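Local coordinates for AlgX/AlgJ SGNH hydrolase-like domain-containing protein (PDB 4NZK) that is of unknown function but belongs to the DHHW family of SGNH hydrolase-like proteins, which suggests, without proving, that it acts on ester-linked groups, at residues 164-169 with 216-221; 186-191 with 221-226; 194-199 with 257-262; 248-253 with 262-267; 286-291 with 332-337. One frame throughout, in Å; residues are numbered along the deposited sequence.

Contact 1: residues 164-169 with 216-221; sequences HWEPLG and DPDTFT
Glu-166 reaches across to the backbone of strand 218-224 with its carboxylate, while its neighbour Pro-167 lays a ring against Phe-220. The chain of Glu-166 is bent at chi2 (-91°), bringing the acid group round to the strand. The tight, buried part of the contact combines this carboxylate with the proline packing. OE1 accepts the backbone N-H of Thr-221 at 3.2 Å through its syn lone pair, and the bond is almost straight. OE2 lies 2.7 Å from Thr-219 O. Asp-218 is close by, but its carboxylate is taken up by Thr-161 and Tyr-156. Pro-167 and Phe-220 cross at about a right angle, with Pro-167 CG 3.7 Å from Phe-220 CZ and Pro-167 CD 4.2 Å from the ring centroid, off-centre. The looser side lies toward the partly exposed Thr-221, where a water accepts from Leu-168 N at 3.0 Å and sits 2.7 Å from Thr-221 O, bridging helix start and strand. An alanine in place of Glu-166 would probably leave Thr-221 N without its acceptor and open a gap beside the strand. The glutamate directly follows Asp-162 to Trp-165, the Asp-His-His-Trp signature of the family. His-164 there is bonded to both Asp-162 and Ser-289, an arrangement consistent with the Ser-His-Asp triad of SGNH hydrolases.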
# COMPACT_ATOMS: atom_id res chain seq x y z
N HIS A 164 -8.21 2.45 2.73
CA HIS A 164 -6.81 2.40 3.05
C HIS A 164 -6.50 2.69 4.51
O HIS A 164 -7.25 3.33 5.25
CB HIS A 164 -6.05 3.42 2.20
CG HIS A 164 -6.33 3.32 0.75
ND1 HIS A 164 -7.21 4.15 0.12
CD2 HIS A 164 -5.84 2.49 -0.22
CE1 HIS A 164 -7.28 3.84 -1.17
NE2 HIS A 164 -6.46 2.84 -1.40
N TRP A 165 -5.34 2.22 4.91
CA TRP A 165 -4.72 2.65 6.16
C TRP A 165 -4.47 4.16 6.15
O TRP A 165 -4.46 4.82 5.09
CB TRP A 165 -3.39 1.94 6.41
CG TRP A 165 -2.47 1.79 5.22
CD1 TRP A 165 -2.42 2.53 4.05
CD2 TRP A 165 -1.42 0.83 5.12
NE1 TRP A 165 -1.41 2.06 3.24
CE2 TRP A 165 -0.78 1.04 3.89
CE3 TRP A 165 -0.96 -0.18 5.98
CZ2 TRP A 165 0.27 0.26 3.47
CZ3 TRP A 165 0.09 -0.94 5.58
CH2 TRP A 165 0.70 -0.73 4.34
N GLU A 166 -4.29 4.71 7.34
CA GLU A 166 -3.71 6.03 7.45
C GLU A 166 -2.23 5.93 7.15
O GLU A 166 -1.63 4.84 7.29
CB GLU A 166 -3.87 6.56 8.87
CG GLU A 166 -5.29 6.98 9.29
CD GLU A 166 -5.61 8.45 9.02
OE1 GLU A 166 -4.69 9.26 8.76
OE2 GLU A 166 -6.82 8.82 9.18
N PRO A 167 -1.60 7.05 6.78
CA PRO A 167 -0.16 7.05 6.60
C PRO A 167 0.59 6.50 7.82
O PRO A 167 1.61 5.82 7.63
CB PRO A 167 0.15 8.51 6.30
CG PRO A 167 -1.11 8.98 5.56
CD PRO A 167 -2.22 8.32 6.33
N LEU A 168 0.08 6.66 9.04
CA LEU A 168 0.77 6.10 10.21
C LEU A 168 0.85 4.57 10.11
O LEU A 168 1.85 3.98 10.49
CB LEU A 168 0.09 6.54 11.50
CG LEU A 168 0.65 6.02 12.85
CD1 LEU A 168 2.08 6.47 13.05
CD2 LEU A 168 -0.19 6.42 14.04
N GLY A 169 -0.23 3.94 9.67
CA GLY A 169 -0.23 2.49 9.45
C GLY A 169 0.81 2.12 8.41
O GLY A 169 1.59 1.17 8.60
N ASP A 216 -19.30 11.30 9.66
CA ASP A 216 -18.25 11.05 10.66
C ASP A 216 -16.86 10.97 9.97
O ASP A 216 -16.22 9.93 9.88
CB ASP A 216 -18.62 9.82 11.49
CG ASP A 216 -17.95 9.78 12.87
OD1 ASP A 216 -17.05 10.62 13.16
OD2 ASP A 216 -18.33 8.90 13.67
N PRO A 217 -16.42 12.08 9.40
CA PRO A 217 -15.17 12.08 8.67
C PRO A 217 -13.93 11.77 9.49
O PRO A 217 -13.90 11.99 10.70
CB PRO A 217 -15.07 13.48 8.08
CG PRO A 217 -16.09 14.28 8.72
CD PRO A 217 -17.06 13.41 9.42
N ASP A 218 -12.95 11.22 8.80
CA ASP A 218 -11.63 11.03 9.38
C ASP A 218 -10.82 12.32 9.38
O ASP A 218 -11.08 13.25 8.60
CB ASP A 218 -10.83 10.03 8.54
CG ASP A 218 -11.26 8.59 8.75
OD1 ASP A 218 -10.87 7.99 9.79
OD2 ASP A 218 -11.89 8.01 7.80
N THR A 219 -9.77 12.30 10.18
CA THR A 219 -8.70 13.25 10.05
C THR A 219 -7.58 12.46 9.38
O THR A 219 -7.20 11.38 9.85
CB THR A 219 -8.18 13.72 11.42
OG1 THR A 219 -9.25 14.41 12.11
CG2 THR A 219 -6.97 14.63 11.26
N PHE A 220 -7.09 12.98 8.26
CA PHE A 220 -6.02 12.36 7.53
C PHE A 220 -4.71 13.07 7.82
O PHE A 220 -4.52 14.22 7.45
CB PHE A 220 -6.36 12.46 6.05
CG PHE A 220 -5.43 11.73 5.15
CD1 PHE A 220 -5.61 10.37 4.90
CD2 PHE A 220 -4.41 12.40 4.52
CE1 PHE A 220 -4.75 9.70 4.01
CE2 PHE A 220 -3.57 11.76 3.62
CZ PHE A 220 -3.73 10.40 3.37
N THR A 221 -3.77 12.33 8.40
CA THR A 221 -2.48 12.90 8.76
C THR A 221 -1.41 12.25 7.94
O THR A 221 -1.33 11.00 7.90
CB THR A 221 -2.20 12.68 10.25
OG1 THR A 221 -3.29 13.24 11.01
CG2 THR A 221 -0.88 13.31 10.65
O HOH W 1 -1.39 9.14 9.89

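Contact 2: residues 186-191 with 221-226; sequences KELSTY and TYYIPS
A single 3-10 turn, Leu-188 to Thr-190, lies in the loop between helix 167-180 and strand 192-199; Leu-188 and Tyr-191, the residue after the turn, pack on the end of strand 218-224. Leu-188 comes over one face of Tyr-223, crossing it at about a right angle: Leu-188 CD1 stands 4.0 Å from the ring centroid, a CH-pi contact, and CD2 reaches toward the phenol end. The same CD1 also lies over the rim of one face of Tyr-191, whose opposite face carries a water. Tyr-191 holds CG anti to the carbonyl carbon (chi1 -70°), and its ring runs beside the backbone where the strand gives out. Its CD2 is 3.4 Å from Pro-225 CA and 3.7 Å from Tyr-223 CB, its CE2 3.6 Å from Pro-225 CB. Polar links are indirect. Thr-190 OG1 donates to Glu-187 O at 2.7 Å, closing the turn on itself, and accepts a hydrogen bond from the water at 2.8 Å; that water accepts from Ser-226 N at 2.9 Å. Ser-226 CB packs on the carbonyl of Thr-190, whereas Lys-186 touches lightly. This is a helix-to-strand connection whose 3-10 turn and following tyrosine pack on strand 218-224, the partner of 192-199.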
# COMPACT_ATOMS: atom_id res chain seq x y z
N LYS A 186 13.83 6.50 9.62
CA LYS A 186 13.98 7.47 10.68
C LYS A 186 12.70 7.55 11.50
O LYS A 186 11.64 7.08 11.09
CB LYS A 186 14.31 8.84 10.11
CG LYS A 186 15.62 8.90 9.34
CD LYS A 186 15.94 10.34 8.94
CE LYS A 186 17.18 10.49 8.11
NZ LYS A 186 18.38 10.01 8.84
N GLU A 187 12.84 8.18 12.66
CA GLU A 187 11.73 8.46 13.53
C GLU A 187 10.71 9.36 12.82
O GLU A 187 11.07 10.23 12.04
CB GLU A 187 12.33 9.15 14.78
CG GLU A 187 13.57 8.36 15.31
CD GLU A 187 15.13 8.67 14.97
OE1 GLU A 187 15.93 8.77 13.91
OE2 GLU A 187 15.68 8.55 16.07
N LEU A 188 9.42 9.15 13.12
CA LEU A 188 8.39 9.99 12.51
C LEU A 188 8.53 11.47 12.90
O LEU A 188 8.14 12.38 12.15
CB LEU A 188 7.02 9.41 12.88
CG LEU A 188 5.90 9.55 11.92
CD1 LEU A 188 6.23 9.26 10.46
CD2 LEU A 188 4.74 8.66 12.38
N SER A 189 9.16 11.73 14.04
CA SER A 189 9.39 13.12 14.46
C SER A 189 10.32 13.90 13.54
O SER A 189 10.34 15.12 13.58
CB SER A 189 9.93 13.18 15.89
OG SER A 189 9.01 12.68 16.82
N THR A 190 11.07 13.20 12.70
CA THR A 190 11.96 13.86 11.75
C THR A 190 11.21 14.37 10.52
O THR A 190 11.75 15.12 9.68
CB THR A 190 13.11 12.92 11.26
OG1 THR A 190 12.59 11.84 10.46
CG2 THR A 190 13.87 12.37 12.44
N TYR A 191 9.96 13.92 10.36
CA TYR A 191 9.15 14.31 9.21
C TYR A 191 8.32 15.56 9.59
O TYR A 191 8.08 15.82 10.77
CB TYR A 191 8.17 13.18 8.90
CG TYR A 191 8.73 11.88 8.32
CD1 TYR A 191 9.58 11.06 9.04
CD2 TYR A 191 8.34 11.45 7.07
CE1 TYR A 191 10.05 9.89 8.49
CE2 TYR A 191 8.83 10.28 6.52
CZ TYR A 191 9.66 9.50 7.24
OH TYR A 191 10.12 8.33 6.66
N THR A 221 -3.77 12.33 8.40
CA THR A 221 -2.48 12.90 8.76
C THR A 221 -1.41 12.25 7.94
O THR A 221 -1.33 11.00 7.90
CB THR A 221 -2.20 12.68 10.25
OG1 THR A 221 -3.29 13.24 11.01
CG2 THR A 221 -0.88 13.31 10.65
N TYR A 222 -0.58 13.07 7.30
CA TYR A 222 0.53 12.55 6.50
C TYR A 222 1.83 13.26 6.86
O TYR A 222 1.83 14.18 7.69
CB TYR A 222 0.24 12.59 5.01
CG TYR A 222 0.16 13.97 4.37
CD1 TYR A 222 -1.00 14.72 4.44
CD2 TYR A 222 1.24 14.47 3.65
CE1 TYR A 222 -1.08 15.95 3.82
CE2 TYR A 222 1.18 15.68 3.01
CZ TYR A 222 0.01 16.44 3.09
OH TYR A 222 -0.09 17.68 2.47
N TYR A 223 2.92 12.78 6.29
CA TYR A 223 4.24 13.12 6.77
C TYR A 223 5.22 13.30 5.63
O TYR A 223 5.33 12.43 4.75
CB TYR A 223 4.79 12.00 7.72
CG TYR A 223 3.78 11.54 8.74
CD1 TYR A 223 3.60 12.19 9.95
CD2 TYR A 223 2.95 10.46 8.45
CE1 TYR A 223 2.63 11.75 10.85
CE2 TYR A 223 2.00 10.01 9.34
CZ TYR A 223 1.82 10.65 10.52
OH TYR A 223 0.83 10.17 11.34
N ILE A 224 5.94 14.41 5.64
CA ILE A 224 6.90 14.69 4.58
C ILE A 224 8.30 14.43 5.12
O ILE A 224 8.70 14.98 6.16
CB ILE A 224 6.74 16.18 4.15
CG1 ILE A 224 5.31 16.46 3.66
CG2 ILE A 224 7.77 16.53 3.07
CD1 ILE A 224 5.05 17.92 3.40
N PRO A 225 9.07 13.61 4.41
CA PRO A 225 10.37 13.24 4.96
C PRO A 225 11.39 14.35 4.89
O PRO A 225 11.24 15.29 4.11
CB PRO A 225 10.81 12.07 4.05
CG PRO A 225 10.11 12.32 2.73
CD PRO A 225 8.78 12.95 3.13
N SER A 226 12.45 14.19 5.67
CA SER A 226 13.50 15.19 5.79
C SER A 226 14.56 15.14 4.68
O SER A 226 15.20 16.14 4.41
CB SER A 226 14.17 15.07 7.18
OG SER A 226 14.90 13.84 7.29
O HOH W 2 12.81 12.11 7.67

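Contact 3: residues 194-199 with 257-262; sequences ETIEGF and SGAYST
The ring of Phe-199 carries the methyl group of Ala-259 on one face and a backbone carbonyl at its edge, and it also meets the ring of Phe-220 in an edge-to-face contact. Ala-259 CB stands 3.6 Å above the Phe-199 ring plane, shifted toward the rim, in a CH-pi contact 17° off the ring normal as measured to the centroid. Ser-257 O lies in the plane of the ring, 3.6 Å from Phe-199 CE1. Phe-199 holds CG anti to its backbone N (chi1 175°), beside the carbonyl carbon; from there the ring extends to the 3-10 segment. Ile-196 fills in on the other flank of the alanine: its CD1 is 3.9 Å from Ala-259 CB and 3.8 Å from Thr-262 OG1. That hydroxyl is satisfied within its own turn, donating to Ala-259 O at 2.6 Å, and the amide of Thr-262 reaches the same carbonyl from the same face of its plane. The two donors thus fix the turn that presents the alanine methyl. Tyr-260 meets Phe-199 chiefly through its backbone; its ring stacks on His-164, and its OH is bonded to Ser-289 O. Segment 257-262, part of the long connection between strands 229-234 and 270-275, therefore covers strand 192-199, while Ala-259 also touches Phe-220 of strand 218-224.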
# COMPACT_ATOMS: atom_id res chain seq x y z
N GLU A 194 1.53 16.94 8.33
CA GLU A 194 0.49 17.70 7.68
C GLU A 194 -0.86 17.02 7.94
O GLU A 194 -0.97 15.81 8.02
CB GLU A 194 0.73 17.75 6.17
CG GLU A 194 2.05 18.38 5.76
CD GLU A 194 2.14 19.90 5.94
OE1 GLU A 194 1.11 20.56 6.16
OE2 GLU A 194 3.26 20.44 5.84
N THR A 195 -1.92 17.82 7.99
CA THR A 195 -3.23 17.32 8.36
C THR A 195 -4.32 17.81 7.42
O THR A 195 -4.34 19.01 7.04
CB THR A 195 -3.58 17.80 9.78
OG1 THR A 195 -2.55 17.43 10.72
CG2 THR A 195 -4.87 17.24 10.24
N ILE A 196 -5.18 16.88 7.03
CA ILE A 196 -6.37 17.19 6.23
C ILE A 196 -7.57 16.77 7.06
O ILE A 196 -7.77 15.57 7.33
CB ILE A 196 -6.38 16.47 4.86
CG1 ILE A 196 -5.13 16.87 4.03
CG2 ILE A 196 -7.67 16.76 4.08
CD1 ILE A 196 -4.90 16.07 2.78
N GLU A 197 -8.40 17.75 7.42
CA GLU A 197 -9.59 17.48 8.18
C GLU A 197 -10.76 17.21 7.23
O GLU A 197 -10.72 17.57 6.04
CB GLU A 197 -9.94 18.66 9.08
CG GLU A 197 -8.86 18.99 10.11
CD GLU A 197 -8.75 17.97 11.23
OE1 GLU A 197 -9.56 17.00 11.28
OE2 GLU A 197 -7.82 18.11 12.08
N GLY A 198 -11.76 16.51 7.75
CA GLY A 198 -13.00 16.28 7.01
C GLY A 198 -12.84 15.33 5.83
O GLY A 198 -13.50 15.49 4.80
N PHE A 199 -12.01 14.30 6.00
CA PHE A 199 -11.81 13.31 4.95
C PHE A 199 -12.86 12.20 5.02
O PHE A 199 -12.94 11.46 5.99
CB PHE A 199 -10.42 12.68 5.10
CG PHE A 199 -10.13 11.54 4.15
CD1 PHE A 199 -10.48 11.59 2.79
CD2 PHE A 199 -9.43 10.43 4.59
CE1 PHE A 199 -10.18 10.54 1.94
CE2 PHE A 199 -9.13 9.38 3.73
CZ PHE A 199 -9.50 9.44 2.41
N SER A 257 -11.80 15.28 -0.03
CA SER A 257 -12.25 13.96 -0.52
C SER A 257 -11.12 13.16 -1.22
O SER A 257 -11.14 11.91 -1.27
CB SER A 257 -13.44 14.13 -1.47
OG SER A 257 -13.06 14.89 -2.61
N GLY A 258 -10.16 13.87 -1.79
CA GLY A 258 -9.06 13.26 -2.48
C GLY A 258 -7.81 13.07 -1.62
O GLY A 258 -6.73 12.85 -2.16
N ALA A 259 -7.96 13.10 -0.30
CA ALA A 259 -6.80 13.07 0.58
C ALA A 259 -5.83 11.96 0.26
O ALA A 259 -4.60 12.17 0.30
CB ALA A 259 -7.21 12.98 2.03
N TYR A 260 -6.34 10.76 0.01
CA TYR A 260 -5.40 9.64 -0.23
C TYR A 260 -4.60 9.82 -1.52
O TYR A 260 -3.47 9.34 -1.63
CB TYR A 260 -6.11 8.28 -0.19
CG TYR A 260 -5.13 7.12 -0.06
CD1 TYR A 260 -4.60 6.80 1.18
CD2 TYR A 260 -4.69 6.38 -1.18
CE1 TYR A 260 -3.69 5.75 1.32
CE2 TYR A 260 -3.78 5.34 -1.05
CZ TYR A 260 -3.28 5.03 0.22
OH TYR A 260 -2.39 4.00 0.37
N SER A 261 -5.17 10.57 -2.46
CA SER A 261 -4.50 10.86 -3.72
C SER A 261 -3.42 11.93 -3.57
O SER A 261 -2.77 12.30 -4.52
CB SER A 261 -5.51 11.23 -4.82
OG SER A 261 -6.25 10.09 -5.14
N THR A 262 -3.25 12.47 -2.36
CA THR A 262 -2.09 13.31 -2.07
C THR A 262 -0.78 12.61 -2.52
O THR A 262 0.16 13.26 -2.97
CB THR A 262 -2.01 13.62 -0.57
OG1 THR A 262 -3.20 14.32 -0.18
CG2 THR A 262 -0.79 14.43 -0.22

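Contact 4: residues 248-253 with 262-267. With EDO (1,2-ethanediol), chain B.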
# COMPACT_ATOMS: atom_id res chain seq x y z
N HIS A 248 7.85 18.02 -9.48
CA HIS A 248 8.83 17.08 -8.94
C HIS A 248 8.61 16.66 -7.49
O HIS A 248 9.50 16.07 -6.90
CB HIS A 248 10.25 17.66 -9.13
CG HIS A 248 10.60 17.89 -10.56
ND1 HIS A 248 10.73 16.87 -11.47
CD2 HIS A 248 10.82 19.04 -11.24
CE1 HIS A 248 11.02 17.37 -12.66
NE2 HIS A 248 11.08 18.69 -12.55
N SER A 249 7.42 16.89 -6.97
CA SER A 249 7.05 16.43 -5.63
C SER A 249 6.22 15.16 -5.74
O SER A 249 5.58 14.92 -6.76
CB SER A 249 6.20 17.49 -4.91
OG SER A 249 5.83 17.05 -3.62
N ILE A 250 6.28 14.33 -4.70
CA ILE A 250 5.35 13.20 -4.61
C ILE A 250 4.06 13.59 -3.91
O ILE A 250 3.18 12.75 -3.78
CB ILE A 250 5.94 11.94 -3.94
CG1 ILE A 250 6.29 12.24 -2.49
CG2 ILE A 250 7.09 11.40 -4.78
CD1 ILE A 250 6.69 10.97 -1.77
N PHE A 251 3.96 14.81 -3.39
CA PHE A 251 2.76 15.27 -2.69
C PHE A 251 2.00 16.20 -3.59
O PHE A 251 2.54 17.25 -3.98
CB PHE A 251 3.11 15.94 -1.34
CG PHE A 251 3.91 15.05 -0.44
CD1 PHE A 251 3.29 14.10 0.36
CD2 PHE A 251 5.29 15.12 -0.43
CE1 PHE A 251 4.04 13.24 1.17
CE2 PHE A 251 6.04 14.25 0.35
CZ PHE A 251 5.41 13.31 1.17
N VAL A 252 0.76 15.83 -3.89
CA VAL A 252 -0.08 16.54 -4.82
C VAL A 252 -1.25 17.15 -4.07
O VAL A 252 -1.96 16.45 -3.35
CB VAL A 252 -0.57 15.57 -5.91
CG1 VAL A 252 -1.43 16.28 -6.95
CG2 VAL A 252 0.63 14.98 -6.63
N ASP A 253 -1.51 18.42 -4.28
CA ASP A 253 -2.65 19.08 -3.61
C ASP A 253 -3.98 18.49 -4.08
O ASP A 253 -4.16 18.19 -5.28
CB ASP A 253 -2.65 20.58 -3.86
CG ASP A 253 -1.51 21.30 -3.14
OD1 ASP A 253 -0.95 20.73 -2.17
OD2 ASP A 253 -1.18 22.43 -3.54
N THR A 262 -3.25 12.47 -2.36
CA THR A 262 -2.09 13.31 -2.07
C THR A 262 -0.78 12.61 -2.52
O THR A 262 0.16 13.26 -2.97
CB THR A 262 -2.01 13.62 -0.57
OG1 THR A 262 -3.20 14.32 -0.18
CG2 THR A 262 -0.79 14.43 -0.22
N PHE A 263 -0.72 11.29 -2.38
CA PHE A 263 0.48 10.54 -2.78
C PHE A 263 0.48 10.28 -4.30
O PHE A 263 -0.22 9.40 -4.80
CB PHE A 263 0.57 9.24 -1.99
CG PHE A 263 0.40 9.46 -0.50
CD1 PHE A 263 1.22 10.35 0.17
CD2 PHE A 263 -0.62 8.84 0.19
CE1 PHE A 263 1.01 10.60 1.52
CE2 PHE A 263 -0.83 9.06 1.52
CZ PHE A 263 -0.01 9.94 2.20
N MSE A 264 1.25 11.10 -4.99
CA MSE A 264 1.51 11.03 -6.43
C MSE A 264 0.32 11.21 -7.34
O MSE A 264 0.42 11.00 -8.56
CB MSE A 264 2.22 9.74 -6.76
CG MSE A 264 3.50 9.68 -5.93
SE MSE A 264 4.28 7.89 -5.98
CE MSE A 264 3.04 6.99 -4.76
N GLY A 265 -0.82 11.67 -6.78
CA GLY A 265 -1.99 12.03 -7.56
C GLY A 265 -2.88 10.95 -8.12
O GLY A 265 -3.94 11.23 -8.65
N GLY A 266 -2.51 9.70 -7.94
CA GLY A 266 -3.23 8.62 -8.61
C GLY A 266 -2.30 7.50 -8.96
O GLY A 266 -1.09 7.54 -8.61
N ASP A 267 -2.84 6.50 -9.68
CA ASP A 267 -2.10 5.27 -9.92
C ASP A 267 -1.61 4.99 -11.32
O ASP A 267 -0.72 4.15 -11.49
CB ASP A 267 -2.94 4.06 -9.48
CG ASP A 267 -3.35 4.11 -8.01
OD1 ASP A 267 -2.50 4.40 -7.15
OD2 ASP A 267 -4.53 3.80 -7.72
C1 EDO B . 1.97 5.99 -8.63
O1 EDO B . 1.05 5.66 -7.61
C2 EDO B . 2.44 4.77 -9.45
O2 EDO B . 1.35 3.89 -9.70
O HOH W 3 -3.39 17.08 -0.55
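Thr-262 O is gripped from the neighbouring segment by Val-252 N, which donates at 2.8 Å in the carbonyl plane on a lone pair, and by a CA-H...O contact from Phe-251 CA at 3.3 Å. Two residues further along, the amide of the selenomethionine Met-264 donates to Ile-250 O, also at 2.8 Å but tilted 29° from the carbonyl plane. The two bonds frame a single backbone bridge between Phe-251 and Phe-263. Their rings meet rim to rim, Phe-251 CE1 lying 4.0 Å from Phe-263 CE1. Ile-250 and Met-264 lie side by side, pointing the same way, with Ile-250 CB 3.9 Å from Met-264 CG. Val-252 CG2, anti to the carbonyl carbon and beside the backbone N, packs 3.6 Å from Gly-265 N, while a water donates both to Val-252 O and to Thr-262 OG1. Further along, a 1,2-ethanediol, probably from the crystallisation liquor, hydrogen-bonds through O1 to Gly-266 O (3.0 Å) and through O2 to Asp-267 O (2.7 Å). Both segments belong to the long excursion between strands 229-234 and 270-275. Phe-251 packs on Ile-224 of strand 218-224, Phe-263 on Phe-220 and Tyr-222, whereas Ile-250 touches Ala-231 of strand 229-234.

Contact 5: residues 286-291 with 332-337; sequences FKDSYG and TMCTFS. With EDO (1,2-ethanediol), chain B.
The ring of Tyr-290 lies with one face over Cys-334 CB, which stands 4.0 Å from the ring centroid and 15° off its normal. Beside this CH-pi contact the carboxylate of Asp-288 is held at both oxygens. OD2 accepts from Ser-337 OG at 2.6 Å on its anti lone pair, and from Cys-334 N at 3.0 Å, the amide approaching from above the carboxylate plane. OD1 takes the amide of Tyr-290 at 2.9 Å, closing an Asx turn. CG of Asp-288 sits between the backbone N and the carbonyl carbon (chi1 76°), and the side chain crosses that of Met-333, a selenomethionine, obliquely. An alanine at Asp-288 would probably leave Cys-334 N and Ser-337 OG without this acceptor and the turn through Ser-289 and Tyr-290 less firmly set. Behind the aspartate the parallel strands join at Thr-332 N and Phe-286 O, 3.1 Å apart, with a longer, weak bond from Asp-288 N to Thr-332 O. Lys-287 NZ donates to both hydroxyls of a 1,2-ethanediol, is hydrogen-bonded to Asn-292 and forms salt bridges with Asp-309 and Asp-267. Cys-334 SG is covalently linked to an unidentified ligand. Through its Asx turn and its bonds to Cys-334 N and Ser-337, Asp-288 ties the end of one strand to the start of helix 335-339, and so probably helps place the adjoining Ser-289, which is hydrogen-bonded to His-164 in what may be a catalytic triad.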
# COMPACT_ATOMS: atom_id res chain seq x y z
N PHE A 286 6.17 -2.61 -6.70
CA PHE A 286 5.03 -3.04 -7.47
C PHE A 286 3.90 -3.19 -6.49
O PHE A 286 3.94 -4.00 -5.59
CB PHE A 286 5.31 -4.36 -8.17
CG PHE A 286 6.30 -4.23 -9.29
CD1 PHE A 286 6.00 -3.49 -10.42
CD2 PHE A 286 7.52 -4.88 -9.22
CE1 PHE A 286 6.91 -3.39 -11.45
CE2 PHE A 286 8.44 -4.75 -10.24
CZ PHE A 286 8.12 -4.01 -11.34
N LYS A 287 2.89 -2.35 -6.66
CA LYS A 287 1.88 -2.21 -5.63
C LYS A 287 0.45 -2.12 -6.14
O LYS A 287 0.21 -1.99 -7.34
CB LYS A 287 2.23 -0.95 -4.79
CG LYS A 287 2.51 0.35 -5.56
CD LYS A 287 1.26 0.99 -6.10
CE LYS A 287 1.52 2.30 -6.81
NZ LYS A 287 0.20 2.89 -7.19
N ASP A 288 -0.47 -2.24 -5.20
CA ASP A 288 -1.84 -1.77 -5.37
C ASP A 288 -1.92 -0.43 -4.59
O ASP A 288 -0.91 0.08 -4.10
CB ASP A 288 -2.86 -2.79 -4.90
CG ASP A 288 -2.99 -2.87 -3.36
OD1 ASP A 288 -2.21 -2.19 -2.62
OD2 ASP A 288 -3.90 -3.62 -2.85
N SER A 289 -3.11 0.14 -4.45
CA SER A 289 -3.16 1.46 -3.88
C SER A 289 -2.71 1.58 -2.41
O SER A 289 -2.33 2.69 -1.98
CB SER A 289 -4.53 2.11 -4.08
OG SER A 289 -5.55 1.37 -3.45
N TYR A 290 -2.66 0.47 -1.66
CA TYR A 290 -2.12 0.54 -0.29
C TYR A 290 -0.66 1.00 -0.33
O TYR A 290 -0.18 1.71 0.56
CB TYR A 290 -2.20 -0.83 0.42
CG TYR A 290 -3.34 -0.94 1.37
CD1 TYR A 290 -4.65 -0.84 0.94
CD2 TYR A 290 -3.11 -1.12 2.72
CE1 TYR A 290 -5.69 -0.90 1.85
CE2 TYR A 290 -4.15 -1.17 3.62
CZ TYR A 290 -5.43 -1.05 3.19
OH TYR A 290 -6.44 -1.10 4.11
N GLY A 291 0.06 0.56 -1.35
CA GLY A 291 1.45 0.92 -1.46
C GLY A 291 1.76 2.38 -1.60
O GLY A 291 2.84 2.83 -1.22
N THR A 332 3.87 -5.11 -2.69
CA THR A 332 3.09 -4.79 -1.52
C THR A 332 1.69 -4.41 -1.92
O THR A 332 1.48 -3.65 -2.85
CB THR A 332 3.80 -3.73 -0.67
OG1 THR A 332 3.07 -3.53 0.57
CG2 THR A 332 3.95 -2.41 -1.38
N MSE A 333 0.73 -4.97 -1.18
CA MSE A 333 -0.68 -4.77 -1.48
C MSE A 333 -1.51 -5.32 -0.36
O MSE A 333 -1.00 -6.02 0.51
CB MSE A 333 -1.05 -5.47 -2.78
CG MSE A 333 -0.66 -6.95 -2.90
SE MSE A 333 -1.09 -7.37 -4.80
CE MSE A 333 0.77 -6.80 -5.14
N CYS A 334 -2.79 -5.00 -0.37
CA CYS A 334 -3.68 -5.57 0.64
C CYS A 334 -4.07 -7.00 0.25
O CYS A 334 -3.92 -7.44 -0.88
CB CYS A 334 -4.91 -4.69 0.86
SG CYS A 334 -6.13 -4.84 -0.48
N THR A 335 -4.62 -7.70 1.22
CA THR A 335 -5.00 -9.09 1.04
C THR A 335 -5.99 -9.28 -0.09
O THR A 335 -5.86 -10.20 -0.88
CB THR A 335 -5.57 -9.68 2.32
OG1 THR A 335 -6.42 -8.70 2.93
CG2 THR A 335 -4.43 -10.11 3.27
N PHE A 336 -6.99 -8.41 -0.18
CA PHE A 336 -7.98 -8.56 -1.24
C PHE A 336 -7.32 -8.54 -2.62
O PHE A 336 -7.71 -9.25 -3.54
CB PHE A 336 -8.98 -7.42 -1.18
CG PHE A 336 -9.92 -7.45 -0.01
CD1 PHE A 336 -11.15 -8.12 -0.10
CD2 PHE A 336 -9.64 -6.75 1.14
CE1 PHE A 336 -12.05 -8.11 0.96
CE2 PHE A 336 -10.55 -6.73 2.19
CZ PHE A 336 -11.76 -7.39 2.09
N SER A 337 -6.31 -7.70 -2.79
CA SER A 337 -5.61 -7.63 -4.06
C SER A 337 -4.78 -8.89 -4.31
O SER A 337 -4.80 -9.44 -5.41
CB SER A 337 -4.67 -6.44 -4.13
OG SER A 337 -5.38 -5.25 -4.22
C1 EDO B . 1.97 5.99 -8.63
O1 EDO B . 1.05 5.66 -7.61
C2 EDO B . 2.44 4.77 -9.45
O2 EDO B . 1.35 3.89 -9.70

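Contact 5 lies deepest, its centre about 5 Å from the centre of the chain, and joins parallel strands of the main sheet through a carboxylate and backbone bonds. Contacts 1 to 3 all gather on the small antiparallel pair 192-199 and 218-224: contact 1 is buried and mixes acid with apolar packing, contact 3 is buried and almost wholly apolar, and contact 2 is partly exposed and water-bridged at its margin. Contact 4, also partly buried, relies on backbone pairing within a long connection and shares Thr-262 with contact 3. Ser-289 of contact 5 meets His-164 of contact 1 and Tyr-260 of contact 3, so a possible active site around Ser-289 and His-164 adjoins contacts 1, 3 and 5.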